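Local coordinates for hypothetical protein PH0495 (Pyrococcus horikoshii, PDB 1X3L) that catalyses the ATP-dependent phosphorylation of D-glycerate to 2-phosphoglycerate, with magnesium as cofactor, at residues V396-V399 with L400-N404; G379-D382 with G383-K387. All blocks are in the same frame, centred on the assembly; numbering follows the deposited sequence.

Contact 1: V396-V399 with L400-N404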
loop_
_atom_site.group_PDB
_atom_site.type_symbol
_atom_site.label_atom_id
_atom_site.label_comp_id
_atom_site.label_asym_id
_atom_site.label_seq_id
_atom_site.Cartn_x
_atom_site.Cartn_y
_atom_site.Cartn_z
ATOM N N VAL A 396 5.993 -26.903 -18.780
ATOM C CA VAL A 396 5.511 -25.637 -18.244
ATOM C C VAL A 396 3.992 -25.534 -18.118
ATOM O O VAL A 396 3.483 -25.134 -17.070
ATOM C CB VAL A 396 6.046 -24.453 -19.087
ATOM C CG1 VAL A 396 5.533 -23.130 -18.534
ATOM C CG2 VAL A 396 7.563 -24.468 -19.073
ATOM N N GLU A 397 3.269 -25.887 -19.178
ATOM C CA GLU A 397 1.809 -25.817 -19.149
ATOM C C GLU A 397 1.249 -26.659 -18.007
ATOM O O GLU A 397 0.328 -26.241 -17.311
ATOM C CB GLU A 397 1.215 -26.303 -20.480
ATOM C CG GLU A 397 1.456 -25.386 -21.678
ATOM C CD GLU A 397 2.931 -25.182 -21.993
ATOM O OE1 GLU A 397 3.687 -26.181 -22.019
ATOM O OE2 GLU A 397 3.330 -24.020 -22.227
ATOM N N LYS A 398 1.812 -27.848 -17.815
ATOM C CA LYS A 398 1.360 -28.738 -16.749
ATOM C C LYS A 398 1.668 -28.139 -15.382
ATOM O O LYS A 398 0.851 -28.214 -14.467
ATOM C CB LYS A 398 2.035 -30.107 -16.870
ATOM C CG LYS A 398 1.538 -31.136 -15.862
ATOM C CD LYS A 398 2.317 -32.453 -15.959
ATOM C CE LYS A 398 3.784 -32.279 -15.554
ATOM N NZ LYS A 398 4.549 -33.557 -15.641
ATOM N N VAL A 399 2.852 -27.547 -15.246
ATOM C CA VAL A 399 3.254 -26.937 -13.978
ATOM C C VAL A 399 2.294 -25.815 -13.604
ATOM O O VAL A 399 1.895 -25.687 -12.448
ATOM C CB VAL A 399 4.691 -26.366 -14.055
ATOM C CG1 VAL A 399 5.050 -25.688 -12.733
ATOM C CG2 VAL A 399 5.682 -27.481 -14.353
ATOM N N LEU A 400 1.924 -25.000 -14.587
ATOM C CA LEU A 400 1.003 -23.895 -14.342
ATOM C C LEU A 400 -0.389 -24.422 -14.001
ATOM O O LEU A 400 -1.067 -23.887 -13.129
ATOM C CB LEU A 400 0.947 -22.971 -15.569
ATOM C CG LEU A 400 2.184 -22.077 -15.739
ATOM C CD1 LEU A 400 2.196 -21.432 -17.117
ATOM C CD2 LEU A 400 2.188 -21.008 -14.639
ATOM N N LYS A 401 -0.807 -25.482 -14.685
ATOM C CA LYS A 401 -2.114 -26.084 -14.435
ATOM C C LYS A 401 -2.175 -26.569 -12.986
ATOM O O LYS A 401 -3.182 -26.410 -12.307
ATOM C CB LYS A 401 -2.337 -27.256 -15.394
ATOM C CG LYS A 401 -3.637 -28.025 -15.184
ATOM C CD LYS A 401 -3.703 -29.226 -16.127
ATOM C CE LYS A 401 -4.953 -30.067 -15.899
ATOM N NZ LYS A 401 -4.969 -31.272 -16.781
ATOM N N GLU A 402 -1.073 -27.149 -12.521
ATOM C CA GLU A 402 -0.981 -27.652 -11.155
ATOM C C GLU A 402 -0.639 -26.556 -10.151
ATOM O O GLU A 402 -0.580 -26.811 -8.948
ATOM C CB GLU A 402 0.086 -28.744 -11.079
ATOM C CG GLU A 402 -0.323 -30.061 -11.706
ATOM C CD GLU A 402 0.855 -30.988 -11.914
ATOM O OE1 GLU A 402 1.757 -31.011 -11.050
ATOM O OE2 GLU A 402 0.878 -31.702 -12.939
ATOM N N HIS A 403 -0.412 -25.340 -10.642
ATOM C CA HIS A 403 -0.062 -24.219 -9.772
ATOM C C HIS A 403 1.126 -24.577 -8.888
ATOM O O HIS A 403 1.090 -24.436 -7.668
ATOM C CB HIS A 403 -1.269 -23.822 -8.923
ATOM C CG HIS A 403 -2.415 -23.302 -9.732
ATOM N ND1 HIS A 403 -2.321 -22.164 -10.504
ATOM C CD2 HIS A 403 -3.659 -23.797 -9.939
ATOM C CE1 HIS A 403 -3.456 -21.981 -11.155
ATOM N NE2 HIS A 403 -4.285 -22.957 -10.831
ATOM N N ASN A 404 2.189 -25.029 -9.533
ATOM C CA ASN A 404 3.401 -25.435 -8.845
ATOM C C ASN A 404 4.587 -24.702 -9.492
ATOM O O ASN A 404 5.665 -25.278 -9.667
ATOM C CB ASN A 404 3.536 -26.956 -8.999
ATOM C CG ASN A 404 4.528 -27.564 -8.039
ATOM O OD1 ASN A 404 4.594 -27.186 -6.869
ATOM N ND2 ASN A 404 5.296 -28.533 -8.525
#
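V396 and L400 stand one helical turn apart on the packed side of helix 396-401, their side chains next to each other and pointing the same way. Methyl meets methyl: V396 CG1 lies 4.0 Å from L400 CD1. The valine branch comes forward because CG1 is anti to the backbone N (chi1 180°), which sets it beside the carbonyl carbon and the next turn. Both residues are buried. Helix 343-351 covers them, L349 touching V396 and E346 and S350 touching L400, while Y386 and L389 of helix 385-391 close over V396. Three successive i to i+4 bonds make the backbone here regular: L400 N to V396 O at 2.9 Å, then K401 N to E397 O and E402 N to K398 O.

The helix then ends in a Schellman motif. H403 takes positive phi (53°), which turns the chain so that H403 N donates to L400 O at 3.0 Å and N404 N reaches back to V399 O, also at 3.0 Å, in a nearly straight bond (165° at the hydrogen). V399 fits against this reversal, its CG1 3.2 Å from N404 O. Past the turn, H403 ND1 is hydrogen-bonded to E346 of helix 343-351, and N404 OD1 to K340 N just before that helix.

The solvent side is looser. K398 and E402 run alongside each other there, yet their charged ends stay apart, K398 NZ and E402 OE2 being 4.9 Å from one another. Instead, E402 OE2 lies against the aliphatic part of K398, nearest CG at 3.0 Å and then CD, while a bend at chi3 turns the amine end away from the carboxylate. Opposite charges this near probably attract weakly without forming a salt bridge.

Contact 2: G379-D382 with G383-K387; sequences GIVD and GTTYK
D382 grips the start of helix 385-391 through one carboxylate oxygen. Its OD1 takes T384 N at 2.8 Å and T384 OG1 at 2.6 Å, the amide arriving on the anti side of the carboxylate and the hydroxyl on the syn side, and a third, weak bond comes from T385 N. The aspartate reaches over the turn because its CG sits between the backbone N and the carbonyl carbon (chi1 55°). OD2 is engaged separately, in a salt bridge to R7 of helix 6-20, so both carboxylate oxygens are held.

T385 answers in the reverse direction. Its OG1 accepts from D382 N at 2.9 Å with an almost linear N-H...O angle of 170°; paired with the weak T385 N to D382 OD1 bond, this makes a capping box, D382 acting as N-cap where strand 378-382 passes into the helix. T385 N also donates to D382 O at 3.2 Å, from well above the carbonyl plane. A water donates to D382 O and accepts from Y386 N, 2.9 Å from each, so the next amide of the first turn is served through solvent.

Alongside the polar bonds, V381 crosses T385 at about a right angle, V381 CG1 lying 3.9 Å from T385 CG2; T352 touches both side chains. G383 links strand and helix, its backbone hydrogen-bonded to D357.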
loop_
_atom_site.group_PDB
_atom_site.type_symbol
_atom_site.label_atom_id
_atom_site.label_comp_id
_atom_site.label_asym_id
_atom_site.label_seq_id
_atom_site.Cartn_x
_atom_site.Cartn_y
_atom_site.Cartn_z
ATOM N N GLY A 379 9.241 -14.043 -9.574
ATOM C CA GLY A 379 10.073 -14.775 -10.510
ATOM C C GLY A 379 10.845 -13.869 -11.448
ATOM O O GLY A 379 10.491 -12.708 -11.644
ATOM N N ILE A 380 11.918 -14.400 -12.019
ATOM C CA ILE A 380 12.738 -13.644 -12.956
ATOM C C ILE A 380 13.175 -14.630 -14.036
ATOM O O ILE A 380 13.788 -15.654 -13.746
ATOM C CB ILE A 380 13.959 -12.985 -12.239
ATOM C CG1 ILE A 380 14.835 -12.256 -13.258
ATOM C CG2 ILE A 380 14.762 -14.036 -11.464
ATOM C CD1 ILE A 380 15.944 -11.400 -12.619
ATOM N N VAL A 381 12.828 -14.317 -15.281
ATOM C CA VAL A 381 13.127 -15.181 -16.411
ATOM C C VAL A 381 13.660 -14.380 -17.588
ATOM O O VAL A 381 13.430 -13.176 -17.685
ATOM C CB VAL A 381 11.846 -15.921 -16.881
ATOM C CG1 VAL A 381 11.312 -16.831 -15.769
ATOM C CG2 VAL A 381 10.776 -14.898 -17.266
ATOM N N ASP A 382 14.381 -15.046 -18.482
ATOM C CA ASP A 382 14.901 -14.372 -19.660
ATOM C C ASP A 382 14.679 -15.242 -20.887
ATOM O O ASP A 382 13.968 -16.247 -20.815
ATOM C CB ASP A 382 16.388 -14.032 -19.496
ATOM C CG ASP A 382 17.240 -15.243 -19.168
ATOM O OD1 ASP A 382 16.992 -16.320 -19.750
ATOM O OD2 ASP A 382 18.163 -15.111 -18.334
ATOM N N GLY A 383 15.280 -14.853 -22.009
ATOM C CA GLY A 383 15.121 -15.601 -23.248
ATOM C C GLY A 383 15.712 -17.002 -23.275
ATOM O O GLY A 383 15.472 -17.764 -24.220
ATOM N N THR A 384 16.481 -17.359 -22.253
ATOM C CA THR A 384 17.079 -18.690 -22.207
ATOM C C THR A 384 16.308 -19.627 -21.285
ATOM O O THR A 384 16.517 -20.840 -21.312
ATOM C CB THR A 384 18.514 -18.656 -21.670
ATOM O OG1 THR A 384 18.480 -18.445 -20.254
ATOM C CG2 THR A 384 19.314 -17.545 -22.332
ATOM N N THR A 385 15.418 -19.066 -20.474
ATOM C CA THR A 385 14.679 -19.861 -19.499
ATOM C C THR A 385 13.827 -21.013 -20.018
ATOM O O THR A 385 13.906 -22.126 -19.492
ATOM C CB THR A 385 13.795 -18.969 -18.619
ATOM O OG1 THR A 385 14.597 -17.929 -18.037
ATOM C CG2 THR A 385 13.176 -19.799 -17.501
ATOM N N TYR A 386 13.008 -20.764 -21.034
ATOM C CA TYR A 386 12.158 -21.821 -21.552
ATOM C C TYR A 386 12.965 -23.078 -21.895
ATOM O O TYR A 386 12.640 -24.174 -21.442
ATOM C CB TYR A 386 11.391 -21.345 -22.788
ATOM C CG TYR A 386 10.346 -22.340 -23.235
ATOM C CD1 TYR A 386 9.259 -22.646 -22.417
ATOM C CD2 TYR A 386 10.465 -23.012 -24.451
ATOM C CE1 TYR A 386 8.317 -23.603 -22.796
ATOM C CE2 TYR A 386 9.528 -23.973 -24.841
ATOM C CZ TYR A 386 8.460 -24.263 -24.006
ATOM O OH TYR A 386 7.543 -25.224 -24.369
ATOM N N LYS A 387 14.027 -22.915 -22.677
ATOM C CA LYS A 387 14.837 -24.061 -23.064
ATOM C C LYS A 387 15.525 -24.744 -21.890
ATOM O O LYS A 387 15.748 -25.957 -21.919
ATOM C CB LYS A 387 15.846 -23.658 -24.143
ATOM C CG LYS A 387 15.158 -23.413 -25.490
ATOM C CD LYS A 387 16.122 -23.124 -26.641
ATOM C CE LYS A 387 15.337 -22.967 -27.952
ATOM N NZ LYS A 387 16.192 -22.645 -29.130
HETATM O O HOH W 1 12.271 -18.195 -22.195
#

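Contact 2 comes first along the chain, its capping box joining strand 378-382 to helix 385-391; contact 1 then ends the following helix, 396-401, against helix 343-351. Their centres are 16 Å apart, but the two touch directly, V396 CG2 packing on Y386 CE1 at 3.9 Å. Just beyond helix 343-351, T352 lies against the strand end in contact 2, while the helix itself covers contact 1. All four segments belong to the MOFRL part of the chain, and the centres of contacts 1 and 2 lie about 30 and 29 Å from the centre of the chain. Both contacts are away from K58, the probable substrate-binding residue.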